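Local structure of DUF1987 domain-containing protein (Pseudomonas aeruginosa, 6K4F) at residues I8-A16 with Q29-L40. The protein probably acts as the regulatory phosphoprotein of the SiaABC threonine phosphorylation pathway, which controls biofilm formation in response to carbon availability. Residues are numbered along the deposited sequence; the frame is centred on the assembly and turned at random.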
ATOM      1  N   ILE A   8       8.238  -9.241   2.964  1.00 24.34           N
ATOM      2  CA  ILE A   8       9.039  -9.214   1.749  1.00 23.86           C
ATOM      3  C   ILE A   8      10.281  -8.377   2.036  1.00 29.30           C
ATOM      4  O   ILE A   8      10.168  -7.153   2.237  1.00 27.80           O
ATOM      5  CB  ILE A   8       8.244  -8.629   0.570  1.00 28.07           C
ATOM      6  CG1 ILE A   8       6.839  -9.215   0.538  1.00 31.77           C
ATOM      7  CG2 ILE A   8       8.991  -8.832  -0.761  1.00 27.04           C
ATOM      8  CD1 ILE A   8       6.821 -10.718   0.363  1.00 35.48           C
ATOM      9  N   PRO A   9      11.473  -8.973   2.067  1.00 29.07           N
ATOM     10  CA  PRO A   9      12.696  -8.195   2.298  1.00 27.09           C
ATOM     11  C   PRO A   9      12.964  -7.217   1.170  1.00 27.90           C
ATOM     12  O   PRO A   9      12.801  -7.542  -0.008  1.00 26.48           O
ATOM     13  CB  PRO A   9      13.793  -9.266   2.359  1.00 30.71           C
ATOM     14  CG  PRO A   9      13.076 -10.534   2.634  1.00 33.73           C
ATOM     15  CD  PRO A   9      11.749 -10.417   1.968  1.00 30.07           C
ATOM     16  N   GLY A  10      13.395  -6.016   1.542  1.00 26.90           N
ATOM     17  CA  GLY A  10      13.729  -5.020   0.538  1.00 30.95           C
ATOM     18  C   GLY A  10      15.014  -5.354  -0.199  1.00 32.22           C
ATOM     19  O   GLY A  10      15.906  -6.035   0.317  1.00 33.21           O
ATOM     20  N   THR A  11      15.104  -4.862  -1.435  1.00 26.46           N
ATOM     21  CA  THR A  11      16.296  -4.997  -2.261  1.00 32.74           C
ATOM     22  C   THR A  11      16.579  -3.659  -2.927  1.00 34.08           C
ATOM     23  O   THR A  11      15.855  -2.678  -2.741  1.00 31.62           O
ATOM     24  CB  THR A  11      16.152  -6.077  -3.346  1.00 33.57           C
ATOM     25  OG1 THR A  11      15.212  -5.636  -4.334  1.00 38.63           O
ATOM     26  CG2 THR A  11      15.693  -7.415  -2.751  1.00 35.43           C
ATOM     27  N   GLN A  12      17.644  -3.624  -3.721  1.00 32.71           N
ATOM     28  CA  GLN A  12      17.970  -2.388  -4.418  1.00 37.46           C
ATOM     29  C   GLN A  12      16.781  -1.889  -5.236  1.00 36.96           C
ATOM     30  O   GLN A  12      16.470  -0.690  -5.227  1.00 37.64           O
ATOM     31  CB  GLN A  12      19.196  -2.590  -5.307  1.00 39.21           C
ATOM     32  CG  GLN A  12      19.705  -1.282  -5.898  1.00 44.52           C
ATOM     33  CD  GLN A  12      20.741  -1.483  -6.981  1.00 46.36           C
ATOM     34  OE1 GLN A  12      21.289  -2.576  -7.149  1.00 49.02           O
ATOM     35  NE2 GLN A  12      21.021  -0.423  -7.725  1.00 49.40           N
ATOM     36  N   SER A  13      16.069  -2.798  -5.901  1.00 34.35           N
ATOM     37  CA  SER A  13      15.010  -2.416  -6.825  1.00 34.89           C
ATOM     38  C   SER A  13      13.600  -2.726  -6.326  1.00 34.69           C
ATOM     39  O   SER A  13      12.633  -2.423  -7.033  1.00 37.08           O
ATOM     40  CB  SER A  13      15.235  -3.108  -8.174  1.00 34.61           C
ATOM     41  OG  SER A  13      15.182  -4.511  -8.016  1.00 36.04           O
ATOM     42  N   THR A  14      13.443  -3.333  -5.150  1.00 27.69           N
ATOM     43  CA  THR A  14      12.111  -3.695  -4.689  1.00 27.61           C
ATOM     44  C   THR A  14      11.933  -3.287  -3.233  1.00 30.56           C
ATOM     45  O   THR A  14      12.885  -3.360  -2.445  1.00 27.52           O
ATOM     46  CB  THR A  14      11.831  -5.200  -4.843  1.00 35.68           C
ATOM     47  OG1 THR A  14      12.836  -5.966  -4.166  1.00 35.61           O
ATOM     48  CG2 THR A  14      11.810  -5.574  -6.318  1.00 36.95           C
ATOM     49  N   PRO A  15      10.743  -2.825  -2.859  1.00 31.23           N
ATOM     50  CA  PRO A  15      10.548  -2.306  -1.502  1.00 31.55           C
ATOM     51  C   PRO A  15      10.446  -3.407  -0.465  1.00 31.72           C
ATOM     52  O   PRO A  15      10.018  -4.532  -0.740  1.00 26.97           O
ATOM     53  CB  PRO A  15       9.218  -1.551  -1.605  1.00 28.32           C
ATOM     54  CG  PRO A  15       8.485  -2.269  -2.658  1.00 30.85           C
ATOM     55  CD  PRO A  15       9.523  -2.694  -3.672  1.00 31.89           C
ATOM     56  N   ALA A  16      10.839  -3.054   0.754  1.00 26.90           N
ATOM     57  CA  ALA A  16      10.527  -3.894   1.894  1.00 28.26           C
ATOM     58  C   ALA A  16       9.044  -3.738   2.224  1.00 28.25           C
ATOM     59  O   ALA A  16       8.529  -2.614   2.284  1.00 28.90           O
ATOM     60  CB  ALA A  16      11.405  -3.507   3.090  1.00 28.42           C
ATOM     61  N   GLN A  29       8.485   0.286   2.373  1.00 29.91           N
ATOM     62  CA  GLN A  29       9.576   1.253   2.380  1.00 30.87           C
ATOM     63  C   GLN A  29      10.506   0.978   1.214  1.00 32.73           C
ATOM     64  O   GLN A  29      10.892  -0.174   0.996  1.00 34.34           O
ATOM     65  CB  GLN A  29      10.375   1.190   3.688  1.00 31.75           C
ATOM     66  CG  GLN A  29       9.535   1.201   4.946  1.00 36.19           C
ATOM     67  CD  GLN A  29       9.130  -0.190   5.411  1.00 42.59           C
ATOM     68  OE1 GLN A  29       9.880  -1.157   5.262  1.00 43.37           O
ATOM     69  NE2 GLN A  29       7.953  -0.288   6.009  1.00 38.63           N
ATOM     70  N   GLY A  30      10.888   2.028   0.494  1.00 28.21           N
ATOM     71  CA  GLY A  30      11.957   1.973  -0.489  1.00 30.81           C
ATOM     72  C   GLY A  30      11.479   2.294  -1.891  1.00 34.62           C
ATOM     73  O   GLY A  30      10.392   2.839  -2.108  1.00 35.94           O
ATOM     74  N   ASP A  31      12.320   1.961  -2.859  1.00 33.42           N
ATOM     75  CA  ASP A  31      11.921   2.096  -4.250  1.00 35.68           C
ATOM     76  C   ASP A  31      11.304   0.825  -4.770  1.00 34.24           C
ATOM     77  O   ASP A  31      11.480  -0.265  -4.224  1.00 30.00           O
ATOM     78  CB  ASP A  31      13.069   2.366  -5.172  1.00 55.35           C
ATOM     79  CG  ASP A  31      13.725   3.596  -4.888  1.00 63.85           C
ATOM     80  OD1 ASP A  31      14.889   3.414  -4.599  1.00 63.63           O
ATOM     81  OD2 ASP A  31      13.180   4.729  -4.981  1.00 67.92           O
ATOM     82  N   SER A  32      10.648   0.966  -5.908  1.00 30.09           N
ATOM     83  CA  SER A  32      10.026  -0.171  -6.565  1.00 28.86           C
ATOM     84  C   SER A  32      10.219   0.073  -8.060  1.00 34.05           C
ATOM     85  O   SER A  32       9.443   0.794  -8.690  1.00 33.52           O
ATOM     86  CB  SER A  32       8.560  -0.273  -6.157  1.00 32.41           C
ATOM     87  OG  SER A  32       7.978  -1.479  -6.589  1.00 33.31           O
ATOM     88  N   TYR A  33      11.278  -0.501  -8.621  1.00 37.15           N
ATOM     89  CA  TYR A  33      11.408  -0.617 -10.073  1.00 37.02           C
ATOM     90  C   TYR A  33      11.784  -2.045 -10.448  1.00 39.33           C
ATOM     91  O   TYR A  33      12.815  -2.287 -11.082  1.00 46.55           O
ATOM     92  CB  TYR A  33      12.406   0.402 -10.628  1.00 33.56           C
ATOM     93  CG  TYR A  33      13.717   0.564  -9.897  1.00 35.53           C
ATOM     94  CD1 TYR A  33      13.812   1.361  -8.766  1.00 39.35           C
ATOM     95  CD2 TYR A  33      14.873  -0.041 -10.372  1.00 38.98           C
ATOM     96  CE1 TYR A  33      15.024   1.527  -8.107  1.00 44.51           C
ATOM     97  CE2 TYR A  33      16.085   0.123  -9.729  1.00 39.87           C
ATOM     98  CZ  TYR A  33      16.157   0.905  -8.600  1.00 40.63           C
ATOM     99  OH  TYR A  33      17.364   1.060  -7.967  1.00 41.42           O
ATOM    100  N   PRO A  34      10.956  -3.024 -10.077  1.00 36.85           N
ATOM    101  CA  PRO A  34      11.237  -4.401 -10.470  1.00 36.29           C
ATOM    102  C   PRO A  34      10.947  -4.610 -11.943  1.00 43.87           C
ATOM    103  O   PRO A  34      10.220  -3.842 -12.575  1.00 37.02           O
ATOM    104  CB  PRO A  34      10.283  -5.219  -9.601  1.00 36.53           C
ATOM    105  CG  PRO A  34       9.141  -4.352  -9.398  1.00 39.60           C
ATOM    106  CD  PRO A  34       9.668  -2.936  -9.358  1.00 36.44           C
ATOM    107  N   GLU A  35      11.541  -5.674 -12.483  1.00 52.54           N
ATOM    108  CA  GLU A  35      11.234  -6.079 -13.850  1.00 59.86           C
ATOM    109  C   GLU A  35       9.828  -6.653 -13.945  1.00 54.23           C
ATOM    110  O   GLU A  35       9.102  -6.384 -14.908  1.00 56.25           O
ATOM    111  CB  GLU A  35      12.263  -7.096 -14.338  1.00 71.01           C
ATOM    112  CG  GLU A  35      12.473  -8.266 -13.386  1.00 79.24           C
ATOM    113  CD  GLU A  35      13.909  -8.746 -13.356  1.00 87.12           C
ATOM    114  OE1 GLU A  35      14.350  -9.244 -12.298  1.00 90.46           O
ATOM    115  OE2 GLU A  35      14.600  -8.624 -14.392  1.00 92.03           O
ATOM    116  N   ASN A  36       9.414  -7.418 -12.944  1.00 49.19           N
ATOM    117  CA  ASN A  36       8.104  -8.059 -12.923  1.00 46.66           C
ATOM    118  C   ASN A  36       7.379  -7.587 -11.666  1.00 36.83           C
ATOM    119  O   ASN A  36       7.582  -8.142 -10.581  1.00 41.72           O
ATOM    120  CB  ASN A  36       8.257  -9.580 -12.963  1.00 46.01           C
ATOM    121  CG  ASN A  36       6.957 -10.293 -13.259  1.00 47.79           C
ATOM    122  OD1 ASN A  36       5.879  -9.843 -12.864  1.00 46.35           O
ATOM    123  ND2 ASN A  36       7.049 -11.418 -13.961  1.00 49.12           N
ATOM    124  N   SER A  37       6.532  -6.565 -11.804  1.00 35.30           N
ATOM    125  CA  SER A  37       5.873  -6.023 -10.620  1.00 38.54           C
ATOM    126  C   SER A  37       4.737  -6.907 -10.129  1.00 34.08           C
ATOM    127  O   SER A  37       4.482  -6.955  -8.921  1.00 40.30           O
ATOM    128  CB  SER A  37       5.349  -4.608 -10.883  1.00 47.29           C
ATOM    129  OG  SER A  37       6.417  -3.679 -10.958  1.00 55.11           O
ATOM    130  N   TYR A  38       4.047  -7.625 -11.013  1.00 38.33           N
ATOM    131  CA  TYR A  38       3.002  -8.493 -10.494  1.00 48.58           C
ATOM    132  C   TYR A  38       3.585  -9.709  -9.777  1.00 41.95           C
ATOM    133  O   TYR A  38       2.936 -10.262  -8.886  1.00 41.51           O
ATOM    134  CB  TYR A  38       2.040  -8.913 -11.600  1.00 67.37           C
ATOM    135  CG  TYR A  38       0.592  -8.816 -11.155  1.00 81.74           C
ATOM    136  CD1 TYR A  38      -0.176  -9.962 -10.959  1.00 88.56           C
ATOM    137  CD2 TYR A  38       0.003  -7.577 -10.900  1.00 84.19           C
ATOM    138  CE1 TYR A  38      -1.494  -9.879 -10.541  1.00 89.60           C
ATOM    139  CE2 TYR A  38      -1.314  -7.486 -10.481  1.00 86.55           C
ATOM    140  CZ  TYR A  38      -2.057  -8.640 -10.304  1.00 90.16           C
ATOM    141  OH  TYR A  38      -3.366  -8.558  -9.889  1.00 94.02           O
ATOM    142  N   GLU A  39       4.804 -10.128 -10.128  1.00 41.57           N
ATOM    143  CA  GLU A  39       5.457 -11.175  -9.341  1.00 37.97           C
ATOM    144  C   GLU A  39       5.681 -10.706  -7.910  1.00 36.94           C
ATOM    145  O   GLU A  39       5.525 -11.483  -6.957  1.00 39.30           O
ATOM    146  CB  GLU A  39       6.787 -11.583  -9.974  1.00 47.38           C
ATOM    147  CG  GLU A  39       6.735 -12.842 -10.833  1.00 57.97           C
ATOM    148  CD  GLU A  39       5.969 -13.984 -10.177  1.00 63.93           C
ATOM    149  OE1 GLU A  39       4.801 -14.218 -10.562  1.00 66.29           O
ATOM    150  OE2 GLU A  39       6.535 -14.651  -9.282  1.00 65.16           O
ATOM    151  N   LEU A  40       6.025  -9.428  -7.738  1.00 34.15           N
ATOM    152  CA  LEU A  40       6.280  -8.892  -6.406  1.00 32.79           C
ATOM    153  C   LEU A  40       4.987  -8.530  -5.677  1.00 32.70           C
ATOM    154  O   LEU A  40       4.827  -8.860  -4.498  1.00 28.27           O
ATOM    155  CB  LEU A  40       7.201  -7.679  -6.513  1.00 32.74           C
ATOM    156  CG  LEU A  40       7.546  -7.023  -5.178  1.00 44.20           C
ATOM    157  CD1 LEU A  40       8.613  -7.852  -4.485  1.00 45.78           C
ATOM    158  CD2 LEU A  40       8.004  -5.584  -5.397  1.00 50.14           C
TER
HETATM  159  O   HOH W   1      17.672   1.830  -5.353  1.00 45.60           O
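Pro15 and Leu40 meet in the tight part of this contact, with Leu40 CD2 3.7 Å from Pro15 CD. Leu40 extends from the first turn of helix 37-53 toward the 8-16 loop, its CG trans to the backbone N (chi1 -180°), and its two methyls divide the work: CD2 packs against the proline ring and Thr14 CB, while CD1 lies 3.9 Å from Ile8 CG2. Thr14 CG2 touches both Leu40 CD2 and Pro34 CB, 3.6 Å from the latter. Ser32 meets the same CD corner of the Pro15 ring, its OG 3.5 Å from CD; that hydroxyl is hydrogen-bonded to Ser72 OG of helix 70-88. Pro15 also touches Leu65.

Between Ala16 and Gln29 the backbones form an antiparallel hydrogen-bonded pair, Ala16 N donating to Gln29 O and Gln29 N to Ala16 O, each 2.9 Å: this is where strands 16-20 and 25-29 of the mixed sheet join at their ends. Past the corner at Gly30 the ladder gives way to a single bond, Tyr33 N to Ser13 O (2.8 Å). Packing is close here as well: Ser13 CA sits over the Tyr33 ring, 4.0 Å from its centroid in a CH-pi contact, with Ser13 CB over the same face.

The looser side belongs to exposed Gln12 and one bridging water. The water accepts from Tyr33 OH and donates to Gln12 O and, at longer range, Asp31 OD1; the other carboxylate oxygen, OD2, is held by Tyr67 N. Gln12 stretches past the hydroxyl with its amide plane 89° from the ring.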